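Ubiquitin conjugating enzyme (Agrocybe aegerita, PDB 3WE5) is an E2 ubiquitin-conjugating enzyme, which probably carries activated ubiquitin as a thioester and helps to pass it on to target proteins. Local coordinates at residues A26-K31 with Q82-S87; C41-T46 with E61-S66; V48-S51 with K55-F58; A114-S119 with C131-S136. One frame throughout, in Å; residues are numbered along the deposited sequence.

Overall arrangement
Interactions 2 and 3 hold the same hairpin of strands 45-49 and 55-61: interaction 3 near its turn, interaction 2 at its open end. Interaction 1 joins the N-terminal helix 24-39 to the loop before strand 89-92, and interaction 4 sets the loop 114-119 against helix 127-140. Interaction 2 is a surface contact; the other three are partly buried, with interaction 4 nearest the centre of the chain. Backbone hydrogen bonds cross interactions 2 and 3, whereas none cross 1 and 4, which rest on side-chain packing. L29 of interaction 1 touches W56 of interaction 3, while Q135 of helix 127-140 reaches the backbone of both segments of interaction 2.

Interaction 1 of 4, residues A26-K31 with Q82-S87; sequences ARRLAK and QYPISS
Y83 is the first residue of 82-87 to meet the helix. Its ring lies against L29, the approach oblique, with L29 CD2 at 3.4 Å from Y83 CE2 and L29 CG at 3.7 Å from Y83 CD2. R28 comes to the same ring, its CG 3.8 Å from Y83 CE2, again obliquely. Here it is the aliphatic start of the arginine that touches; Y83 OH is hydrogen-bonded to E32, one turn further along the helix. F79 meets the Y83 ring edge-to-face, and Y83 O accepts from S25 OG near the start of the helix.

Next comes P84, joined to Y83 by a cis peptide. That bond folds the proline back so that P84 CB stands 3.7 Å above the middle of the Y83 ring, while it also sits 3.6 Å from the guanidinium plane of R28, over its centre. With those two planes 78° apart, the proline fills the corner between them. R28 gets there by a bend at chi2 (68°), which brings R28 NH1 to 3.5 Å from P84 CG. Its nitrogens are engaged elsewhere: NE in a salt bridge with E32, NH1 on P123 O. Cutting R28 back to alanine would probably leave E32 without its ionic mate, P123 O without this donor and one side of the proline ring bare.

P84 O is taken by W121 NE1, which ties the loop to the region ahead of helix 127-140. Y83-P84, with its cis proline, probably corresponds to the Tyr-Pro pair that recurs in this loop of ubiquitin-conjugating enzymes, here packed against the N-terminal helix of the UBC fold.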
loop_
_atom_site.group_PDB
_atom_site.type_symbol
_atom_site.label_atom_id
_atom_site.label_comp_id
_atom_site.label_asym_id
_atom_site.label_seq_id
_atom_site.Cartn_x
_atom_site.Cartn_y
_atom_site.Cartn_z
ATOM N N ALA A 26 7.434 -22.492 25.482
ATOM C CA ALA A 26 8.587 -23.184 24.892
ATOM C C ALA A 26 8.203 -24.581 24.392
ATOM O O ALA A 26 8.681 -25.048 23.322
ATOM C CB ALA A 26 9.728 -23.286 25.924
ATOM N N ARG A 27 7.350 -25.263 25.165
ATOM C CA ARG A 27 6.949 -26.617 24.813
ATOM C C ARG A 27 6.111 -26.602 23.535
ATOM O O ARG A 27 6.235 -27.508 22.736
ATOM C CB ARG A 27 6.198 -27.301 25.961
ATOM C CG ARG A 27 7.135 -27.637 27.145
ATOM C CD ARG A 27 6.392 -28.398 28.213
ATOM N NE ARG A 27 5.960 -29.721 27.746
ATOM C CZ ARG A 27 6.704 -30.831 27.765
ATOM N NH1 ARG A 27 7.957 -30.821 28.234
ATOM N NH2 ARG A 27 6.191 -31.972 27.313
ATOM N N ARG A 28 5.287 -25.574 23.359
ATOM C CA ARG A 28 4.487 -25.450 22.136
ATOM C C ARG A 28 5.442 -25.278 20.953
ATOM O O ARG A 28 5.291 -25.913 19.904
ATOM C CB ARG A 28 3.563 -24.234 22.255
ATOM C CG ARG A 28 3.005 -23.650 20.916
ATOM C CD ARG A 28 2.007 -24.605 20.197
ATOM N NE ARG A 28 1.683 -24.004 18.915
ATOM C CZ ARG A 28 0.514 -23.476 18.545
ATOM N NH1 ARG A 28 -0.564 -23.575 19.303
ATOM N NH2 ARG A 28 0.422 -22.874 17.361
ATOM N N LEU A 29 6.454 -24.444 21.130
ATOM C CA LEU A 29 7.428 -24.246 20.054
ATOM C C LEU A 29 8.250 -25.487 19.787
ATOM O O LEU A 29 8.571 -25.767 18.615
ATOM C CB LEU A 29 8.323 -23.020 20.325
ATOM C CG LEU A 29 7.525 -21.730 20.086
ATOM C CD1 LEU A 29 8.192 -20.564 20.812
ATOM C CD2 LEU A 29 7.395 -21.425 18.586
ATOM N N ALA A 30 8.587 -26.257 20.830
ATOM C CA ALA A 30 9.285 -27.521 20.649
ATOM C C ALA A 30 8.459 -28.484 19.836
ATOM O O ALA A 30 9.000 -29.236 19.036
ATOM C CB ALA A 30 9.625 -28.182 21.964
ATOM N N LYS A 31 7.149 -28.483 20.071
ATOM C CA LYS A 31 6.288 -29.391 19.319
ATOM C C LYS A 31 6.233 -28.964 17.858
ATOM O O LYS A 31 6.264 -29.819 16.970
ATOM C CB LYS A 31 4.875 -29.501 19.929
ATOM C CG LYS A 31 4.007 -30.468 19.113
ATOM C CD LYS A 31 2.984 -31.216 19.923
ATOM C CE LYS A 31 2.356 -32.317 19.055
ATOM N NZ LYS A 31 1.817 -31.753 17.791
ATOM N N GLN A 82 4.418 -15.214 25.726
ATOM C CA GLN A 82 2.987 -15.481 25.627
ATOM C C GLN A 82 2.593 -16.252 24.358
ATOM O O GLN A 82 1.425 -16.567 24.173
ATOM C CB GLN A 82 2.176 -14.188 25.719
ATOM C CG GLN A 82 2.176 -13.560 27.126
ATOM C CD GLN A 82 3.505 -12.916 27.470
ATOM O OE1 GLN A 82 4.209 -13.372 28.363
ATOM N NE2 GLN A 82 3.855 -11.855 26.750
ATOM N N TYR A 83 3.556 -16.587 23.502
ATOM C CA TYR A 83 3.249 -17.451 22.344
ATOM C C TYR A 83 2.682 -18.771 22.885
ATOM O O TYR A 83 3.158 -19.304 23.886
ATOM C CB TYR A 83 4.523 -17.699 21.506
ATOM C CG TYR A 83 4.255 -18.462 20.216
ATOM C CD1 TYR A 83 3.846 -17.792 19.086
ATOM C CD2 TYR A 83 4.396 -19.848 20.151
ATOM C CE1 TYR A 83 3.588 -18.457 17.902
ATOM C CE2 TYR A 83 4.116 -20.543 18.955
ATOM C CZ TYR A 83 3.726 -19.826 17.847
ATOM O OH TYR A 83 3.454 -20.470 16.647
ATOM N N PRO A 84 1.654 -19.348 22.233
ATOM C CA PRO A 84 1.044 -18.983 20.948
ATOM C C PRO A 84 -0.188 -18.086 21.086
ATOM O O PRO A 84 -0.900 -17.894 20.107
ATOM C CB PRO A 84 0.631 -20.354 20.412
ATOM C CG PRO A 84 0.143 -21.060 21.663
ATOM C CD PRO A 84 1.131 -20.636 22.733
ATOM N N ILE A 85 -0.445 -17.548 22.277
ATOM C CA ILE A 85 -1.559 -16.628 22.426
ATOM C C ILE A 85 -1.202 -15.312 21.750
ATOM O O ILE A 85 -1.997 -14.776 20.971
ATOM C CB ILE A 85 -1.964 -16.434 23.913
ATOM C CG1 ILE A 85 -2.203 -17.792 24.582
ATOM C CG2 ILE A 85 -3.143 -15.453 23.996
ATOM C CD1 ILE A 85 -3.217 -18.734 23.888
ATOM N N SER A 86 0.008 -14.800 22.005
ATOM C CA SER A 86 0.516 -13.669 21.237
ATOM C C SER A 86 1.008 -14.149 19.881
ATOM O O SER A 86 1.527 -15.264 19.763
ATOM C CB SER A 86 1.667 -12.995 21.964
ATOM O OG SER A 86 2.612 -13.966 22.354
ATOM N N SER A 87 0.844 -13.303 18.874
ATOM C CA SER A 87 1.331 -13.625 17.543
ATOM C C SER A 87 2.853 -13.542 17.552
ATOM O O SER A 87 3.438 -12.752 18.315
ATOM C CB SER A 87 0.786 -12.609 16.545
ATOM O OG SER A 87 1.136 -11.306 16.948
#

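Interaction 2 of 4, residues C41-T46 with E61-S66; sequences CPVGIT and EVMGNS
M63 sets its CG beside its own backbone N (chi1 -54°) and V43 carries CG2 anti to its N, which together bring M63 CG to 4.2 Å from V43 CG2; the bend at chi2 of M63 then turns the thioether toward the turn, so that M63 SD ends 4.1 Å from G44 CA. The turn is a type II beta turn running from P42 to I45, closed by I45 N to P42 O at 3.0 Å, and it leads the chain from the N-terminal helix into strand 45-49. The contact lies at the open end of the first hairpin in the meander sheet of the UBC fold, where strand 55-61 gives way to a loop.

G44 takes the third place of the turn with a positive phi of 92°. Lacking a side chain, it can sit 4.7 Å from E61, CA to CA. A CB at this position would run into E61 O, and also into the carbonyl oxygen of V43. The tight approach lets G44 O accept from E61 N at 2.8 Å in a nearly straight bond, 162° at the hydrogen, which takes up the hairpin pairing where T46 and T59 leave off. The donor is tilted a little out of the carbonyl plane.

V43 and M63 are both exposed, so they make a thin apolar patch at the surface rather than a core. On the inner side I45 packs on V132 and V62 on L138 of helix 127-140. From that helix Q135 NE2 bonds to two backbone oxygens at once, V43 O in the turn and E61 O in the neighbouring segment.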
loop_
_atom_site.group_PDB
_atom_site.type_symbol
_atom_site.label_atom_id
_atom_site.label_comp_id
_atom_site.label_asym_id
_atom_site.label_seq_id
_atom_site.Cartn_x
_atom_site.Cartn_y
_atom_site.Cartn_z
ATOM N N CYS A 41 9.035 -29.482 5.560
ATOM C CA CYS A 41 8.359 -28.221 5.255
ATOM C C CYS A 41 7.676 -28.318 3.908
ATOM O O CYS A 41 8.084 -29.142 3.078
ATOM C CB CYS A 41 9.349 -27.056 5.169
ATOM S SG CYS A 41 10.130 -26.551 6.724
ATOM N N PRO A 42 6.667 -27.466 3.670
ATOM C CA PRO A 42 6.046 -27.448 2.345
ATOM C C PRO A 42 7.020 -26.934 1.311
ATOM O O PRO A 42 7.979 -26.249 1.649
ATOM C CB PRO A 42 4.889 -26.448 2.508
ATOM C CG PRO A 42 4.611 -26.432 4.004
ATOM C CD PRO A 42 5.970 -26.573 4.617
ATOM N N VAL A 43 6.772 -27.233 0.043
ATOM C CA VAL A 43 7.714 -26.854 -0.996
ATOM C C VAL A 43 7.991 -25.350 -1.008
ATOM O O VAL A 43 7.068 -24.511 -0.878
ATOM C CB VAL A 43 7.235 -27.376 -2.400
ATOM C CG1 VAL A 43 5.907 -26.751 -2.803
ATOM C CG2 VAL A 43 8.299 -27.117 -3.461
ATOM N N GLY A 44 9.271 -25.013 -1.129
ATOM C CA GLY A 44 9.673 -23.627 -1.258
ATOM C C GLY A 44 9.980 -23.031 0.108
ATOM O O GLY A 44 10.513 -21.930 0.209
ATOM N N ILE A 45 9.649 -23.761 1.157
ATOM C CA ILE A 45 9.896 -23.233 2.508
ATOM C C ILE A 45 10.993 -24.063 3.160
ATOM O O ILE A 45 10.935 -25.283 3.176
ATOM C CB ILE A 45 8.606 -23.234 3.346
ATOM C CG1 ILE A 45 7.591 -22.242 2.781
ATOM C CG2 ILE A 45 8.925 -22.883 4.822
ATOM C CD1 ILE A 45 6.168 -22.596 3.134
ATOM N N THR A 46 12.035 -23.411 3.676
ATOM C CA THR A 46 13.121 -24.167 4.311
ATOM C C THR A 46 13.459 -23.584 5.677
ATOM O O THR A 46 13.656 -22.384 5.788
ATOM C CB THR A 46 14.391 -24.102 3.469
ATOM O OG1 THR A 46 14.086 -24.535 2.136
ATOM C CG2 THR A 46 15.477 -24.988 4.054
ATOM N N GLU A 61 10.771 -19.385 -0.845
ATOM C CA GLU A 61 10.803 -19.218 -2.301
ATOM C C GLU A 61 9.392 -19.390 -2.806
ATOM O O GLU A 61 8.696 -20.322 -2.406
ATOM C CB GLU A 61 11.703 -20.257 -2.955
ATOM C CG GLU A 61 11.688 -20.151 -4.481
ATOM C CD GLU A 61 12.789 -20.943 -5.143
ATOM O OE1 GLU A 61 13.706 -21.398 -4.424
ATOM O OE2 GLU A 61 12.725 -21.100 -6.387
ATOM N N VAL A 62 8.959 -18.496 -3.687
ATOM C CA VAL A 62 7.615 -18.566 -4.237
ATOM C C VAL A 62 7.714 -19.453 -5.469
ATOM O O VAL A 62 8.586 -19.230 -6.328
ATOM C CB VAL A 62 7.114 -17.192 -4.657
ATOM C CG1 VAL A 62 5.684 -17.281 -5.184
ATOM C CG2 VAL A 62 7.179 -16.204 -3.469
ATOM N N MET A 63 6.834 -20.443 -5.543
ATOM C CA MET A 63 6.859 -21.417 -6.634
ATOM C C MET A 63 5.828 -21.016 -7.672
ATOM O O MET A 63 5.098 -20.031 -7.505
ATOM C CB MET A 63 6.524 -22.814 -6.121
ATOM C CG MET A 63 7.409 -23.301 -4.946
ATOM S SD MET A 63 9.158 -23.218 -5.325
ATOM C CE MET A 63 9.311 -24.500 -6.587
ATOM N N GLY A 64 5.756 -21.788 -8.746
ATOM C CA GLY A 64 4.850 -21.454 -9.827
ATOM C C GLY A 64 5.246 -20.181 -10.540
ATOM O O GLY A 64 6.407 -19.738 -10.502
ATOM N N ASN A 65 4.269 -19.592 -11.224
ATOM C CA ASN A 65 4.495 -18.337 -11.906
ATOM C C ASN A 65 4.261 -17.167 -10.965
ATOM O O ASN A 65 3.184 -17.036 -10.387
ATOM C CB ASN A 65 3.591 -18.230 -13.138
ATOM C CG ASN A 65 4.008 -19.185 -14.242
ATOM O OD1 ASN A 65 5.105 -19.069 -14.783
ATOM N ND2 ASN A 65 3.129 -20.119 -14.592
ATOM N N SER A 66 5.280 -16.339 -10.795
ATOM C CA SER A 66 5.164 -15.185 -9.911
ATOM C C SER A 66 6.171 -14.116 -10.277
ATOM O O SER A 66 7.022 -14.299 -11.162
ATOM C CB SER A 66 5.402 -15.605 -8.459
ATOM O OG SER A 66 6.791 -15.725 -8.216
#

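Interaction 3 of 4, residues V48-S51 with K55-F58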
loop_
_atom_site.group_PDB
_atom_site.type_symbol
_atom_site.label_atom_id
_atom_site.label_comp_id
_atom_site.label_asym_id
_atom_site.label_seq_id
_atom_site.Cartn_x
_atom_site.Cartn_y
_atom_site.Cartn_z
ATOM N N VAL A 48 16.050 -22.742 8.314
ATOM C CA VAL A 48 17.490 -22.425 8.293
ATOM C C VAL A 48 18.098 -22.413 9.698
ATOM O O VAL A 48 19.230 -22.851 9.887
ATOM C CB VAL A 48 17.723 -21.088 7.554
ATOM C CG1 VAL A 48 19.125 -20.542 7.800
ATOM C CG2 VAL A 48 17.482 -21.308 6.063
ATOM N N ASP A 49 17.338 -21.967 10.686
ATOM C CA ASP A 49 17.886 -21.910 12.042
ATOM C C ASP A 49 16.739 -21.924 13.046
ATOM O O ASP A 49 15.758 -21.180 12.898
ATOM C CB ASP A 49 18.701 -20.630 12.214
ATOM C CG ASP A 49 19.333 -20.548 13.588
ATOM O OD1 ASP A 49 18.595 -20.286 14.575
ATOM O OD2 ASP A 49 20.559 -20.762 13.678
ATOM N N ALA A 50 16.829 -22.829 14.012
ATOM C CA ALA A 50 15.900 -22.862 15.146
ATOM C C ALA A 50 16.725 -23.194 16.384
ATOM O O ALA A 50 16.532 -24.236 17.026
ATOM C CB ALA A 50 14.813 -23.891 14.937
ATOM N N SER A 51 17.670 -22.312 16.674
ATOM C CA SER A 51 18.696 -22.653 17.670
ATOM C C SER A 51 18.279 -22.383 19.099
ATOM O O SER A 51 18.978 -22.786 20.042
ATOM C CB SER A 51 19.977 -21.915 17.344
ATOM O OG SER A 51 20.492 -22.434 16.134
ATOM N N LYS A 55 13.944 -17.097 18.513
ATOM C CA LYS A 55 14.080 -16.583 17.146
ATOM C C LYS A 55 14.385 -17.726 16.184
ATOM O O LYS A 55 15.357 -18.456 16.377
ATOM C CB LYS A 55 15.196 -15.515 17.055
ATOM C CG LYS A 55 15.259 -14.806 15.702
ATOM C CD LYS A 55 16.237 -13.615 15.726
ATOM C CE LYS A 55 17.666 -14.071 15.943
ATOM N NZ LYS A 55 18.127 -14.994 14.854
ATOM N N TRP A 56 13.570 -17.840 15.126
ATOM C CA TRP A 56 13.809 -18.823 14.066
ATOM C C TRP A 56 13.933 -18.123 12.715
ATOM O O TRP A 56 13.371 -17.046 12.485
ATOM C CB TRP A 56 12.633 -19.820 13.970
ATOM C CG TRP A 56 12.430 -20.750 15.139
ATOM C CD1 TRP A 56 13.185 -20.846 16.285
ATOM C CD2 TRP A 56 11.396 -21.729 15.250
ATOM N NE1 TRP A 56 12.667 -21.832 17.110
ATOM C CE2 TRP A 56 11.568 -22.390 16.493
ATOM C CE3 TRP A 56 10.334 -22.115 14.411
ATOM C CZ2 TRP A 56 10.700 -23.409 16.934
ATOM C CZ3 TRP A 56 9.466 -23.125 14.851
ATOM C CH2 TRP A 56 9.668 -23.777 16.101
ATOM N N LEU A 57 14.682 -18.746 11.804
ATOM C CA LEU A 57 14.820 -18.236 10.441
ATOM C C LEU A 57 14.437 -19.312 9.417
ATOM O O LEU A 57 14.826 -20.475 9.544
ATOM C CB LEU A 57 16.282 -17.865 10.179
ATOM C CG LEU A 57 16.859 -16.728 11.017
ATOM C CD1 LEU A 57 18.384 -16.623 10.740
ATOM C CD2 LEU A 57 16.171 -15.421 10.721
ATOM N N PHE A 58 13.681 -18.889 8.404
ATOM C CA PHE A 58 13.330 -19.716 7.244
ATOM C C PHE A 58 13.784 -19.024 5.950
ATOM O O PHE A 58 13.955 -17.813 5.910
ATOM C CB PHE A 58 11.802 -19.876 7.155
ATOM C CG PHE A 58 11.206 -20.690 8.244
ATOM C CD1 PHE A 58 10.954 -20.125 9.490
ATOM C CD2 PHE A 58 10.886 -22.027 8.040
ATOM C CE1 PHE A 58 10.393 -20.885 10.503
ATOM C CE2 PHE A 58 10.321 -22.797 9.040
ATOM C CZ PHE A 58 10.088 -22.216 10.300
HETATM O O HOH W 1 17.574 -17.870 14.613
HETATM O O HOH W 2 17.926 -18.631 17.177
#
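V48 and D49 both face L57 across an antiparallel pair of strands, 153° apart in direction, in a classic beta bulge. L57 O takes V48 N at 2.9 Å and D49 N at 3.1 Å, both from the same face of its plane; L57 N returns a bond to D49 O at 2.9 Å, in the carbonyl plane.

Past the bulge, A50 drops its methyl onto the indole: A50 CB lies 3.7 Å from the centroid of the five-membered ring of W56, only 10° off the normal, a CH-pi contact. W56 holds CG beside its backbone N (chi1 -67°), which helps to lay the indole under A50. It is otherwise buried against L33 and I36 of helix 24-39, and its NE1 donates to D52 O in the turn. With a serine in place of W56, a gap would probably open beneath A50 and beside that helix, and D52 O would lose its indole donor.

D49 makes an Asx turn, its OD1 accepting from S51 N at 3.1 Å, while S51 OG donates to OD2 of D49 at 3.0 Å; both donors come from above the carboxylate plane. Beside the carboxylate one water sits 2.6 Å from D49 OD1 and accepts from K55 NZ at 2.9 Å. This water and a second both lie within reach of D49 OD1 and K55 O, with more acceptors near them than they have protons to give. Aspartate and lysine thus meet through water, not directly, and their attraction is probably softened by solvent.

Interaction 4 of 4, residues A114-S119 with C131-S136; sequences ASILGS and CVTLQS
I116 and T133 stand 7.9 Å apart, CA to CA, and A114 and L134 8.1 Å, so the backbones meet through side chains alone and no hydrogen bond crosses. The segment 114-119 makes a short 3-10 turn over residues 115-117, with L117 N bonded to A114 O at 3.0 Å, whereas 131-136 is a middle portion of helix 127-140.

Between them I116 and T133 reach toward each other tip to tip. The isoleucine is stretched out, CG1 anti to its backbone N (chi1 -165°) and CD1 carried straight on, which sets CD1 at 3.4 Å from T133 OG1 and 3.8 Å from T133 CB. T133 CG2 is a little further from the same methyl, at 4.1 Å. The hydroxyl that touches this carbon has its polar partner within the helix, since T133 OG1 bonds to A129 O one turn back. The 3-10 turn is the piece of the UBC fold that follows the loop where E2 enzymes carry their thioester cysteine, probably the active site here too, and helix 127-140 backs it.

A second point of packing lies alongside, where A114 CB meets L134 CD2 at 4.1 Å. L134 is buried, and it also touches I112 and V90 of strand 89-92, while I116 leans on L125. L117 packs on V90 and I112 too, and its carbonyl oxygen takes a weak hydrogen bond from S87 OG.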
loop_
_atom_site.group_PDB
_atom_site.type_symbol
_atom_site.label_atom_id
_atom_site.label_comp_id
_atom_site.label_asym_id
_atom_site.label_seq_id
_atom_site.Cartn_x
_atom_site.Cartn_y
_atom_site.Cartn_z
ATOM N N ALA A 114 0.182 -7.967 7.287
ATOM C CA ALA A 114 -0.647 -9.110 6.914
ATOM C C ALA A 114 -1.551 -9.422 8.082
ATOM O O ALA A 114 -1.115 -9.362 9.228
ATOM C CB ALA A 114 0.208 -10.310 6.579
ATOM N N SER A 115 -2.814 -9.734 7.792
ATOM C CA SER A 115 -3.802 -9.978 8.841
ATOM C C SER A 115 -3.465 -11.149 9.768
ATOM O O SER A 115 -3.781 -11.100 10.964
ATOM C CB SER A 115 -5.206 -10.133 8.239
ATOM O OG SER A 115 -5.232 -11.120 7.220
ATOM N N ILE A 116 -2.800 -12.175 9.232
ATOM C CA ILE A 116 -2.357 -13.315 10.031
ATOM C C ILE A 116 -1.420 -12.891 11.161
ATOM O O ILE A 116 -1.320 -13.591 12.177
ATOM C CB ILE A 116 -1.676 -14.398 9.138
ATOM C CG1 ILE A 116 -1.543 -15.727 9.873
ATOM C CG2 ILE A 116 -0.331 -13.933 8.613
ATOM C CD1 ILE A 116 -1.185 -16.891 8.958
ATOM N N LEU A 117 -0.744 -11.754 10.996
ATOM C CA LEU A 117 0.208 -11.281 12.016
ATOM C C LEU A 117 -0.457 -10.333 13.003
ATOM O O LEU A 117 0.148 -9.939 13.995
ATOM C CB LEU A 117 1.398 -10.590 11.364
ATOM C CG LEU A 117 2.125 -11.447 10.337
ATOM C CD1 LEU A 117 3.253 -10.668 9.678
ATOM C CD2 LEU A 117 2.654 -12.708 10.992
ATOM N N GLY A 118 -1.703 -9.959 12.719
ATOM C CA GLY A 118 -2.426 -9.028 13.572
ATOM C C GLY A 118 -3.754 -9.565 14.081
ATOM O O GLY A 118 -3.799 -10.541 14.836
ATOM N N SER A 119 -4.838 -8.913 13.664
ATOM C CA SER A 119 -6.193 -9.257 14.103
ATOM C C SER A 119 -6.598 -10.704 13.820
ATOM O O SER A 119 -7.453 -11.257 14.514
ATOM C CB SER A 119 -7.198 -8.335 13.410
ATOM O OG SER A 119 -7.310 -8.698 12.035
ATOM N N CYS A 131 4.260 -19.128 7.268
ATOM C CA CYS A 131 5.171 -19.199 6.115
ATOM C C CYS A 131 4.402 -19.416 4.816
ATOM O O CYS A 131 4.680 -18.757 3.792
ATOM C CB CYS A 131 6.131 -20.366 6.278
ATOM S SG CYS A 131 7.451 -20.069 7.520
ATOM N N VAL A 132 3.472 -20.360 4.865
ATOM C CA VAL A 132 2.658 -20.694 3.678
ATOM C C VAL A 132 1.794 -19.522 3.253
ATOM O O VAL A 132 1.677 -19.220 2.051
ATOM C CB VAL A 132 1.767 -21.912 3.950
ATOM C CG1 VAL A 132 0.669 -22.044 2.887
ATOM C CG2 VAL A 132 2.604 -23.192 4.035
ATOM N N THR A 133 1.155 -18.876 4.233
ATOM C CA THR A 133 0.352 -17.679 3.964
ATOM C C THR A 133 1.143 -16.547 3.328
ATOM O O THR A 133 0.681 -15.912 2.384
ATOM C CB THR A 133 -0.352 -17.168 5.273
ATOM O OG1 THR A 133 -1.171 -18.214 5.808
ATOM C CG2 THR A 133 -1.214 -15.942 5.001
ATOM N N LEU A 134 2.346 -16.281 3.826
ATOM C CA LEU A 134 3.156 -15.214 3.272
ATOM C C LEU A 134 3.691 -15.587 1.883
ATOM O O LEU A 134 3.809 -14.715 1.001
ATOM C CB LEU A 134 4.320 -14.867 4.221
ATOM C CG LEU A 134 3.887 -14.291 5.567
ATOM C CD1 LEU A 134 5.098 -14.046 6.454
ATOM C CD2 LEU A 134 3.106 -12.987 5.397
ATOM N N GLN A 135 3.995 -16.866 1.689
ATOM C CA GLN A 135 4.412 -17.352 0.370
ATOM C C GLN A 135 3.299 -17.112 -0.651
ATOM O O GLN A 135 3.564 -16.645 -1.763
ATOM C CB GLN A 135 4.721 -18.837 0.458
ATOM C CG GLN A 135 5.364 -19.480 -0.798
ATOM C CD GLN A 135 5.472 -20.972 -0.616
ATOM O OE1 GLN A 135 4.544 -21.608 -0.099
ATOM N NE2 GLN A 135 6.606 -21.547 -1.005
ATOM N N SER A 136 2.067 -17.415 -0.252
ATOM C CA SER A 136 0.879 -17.213 -1.091
ATOM C C SER A 136 0.567 -15.743 -1.343
ATOM O O SER A 136 0.084 -15.373 -2.422
ATOM C CB SER A 136 -0.338 -17.878 -0.438
ATOM O OG SER A 136 -0.200 -19.279 -0.393
#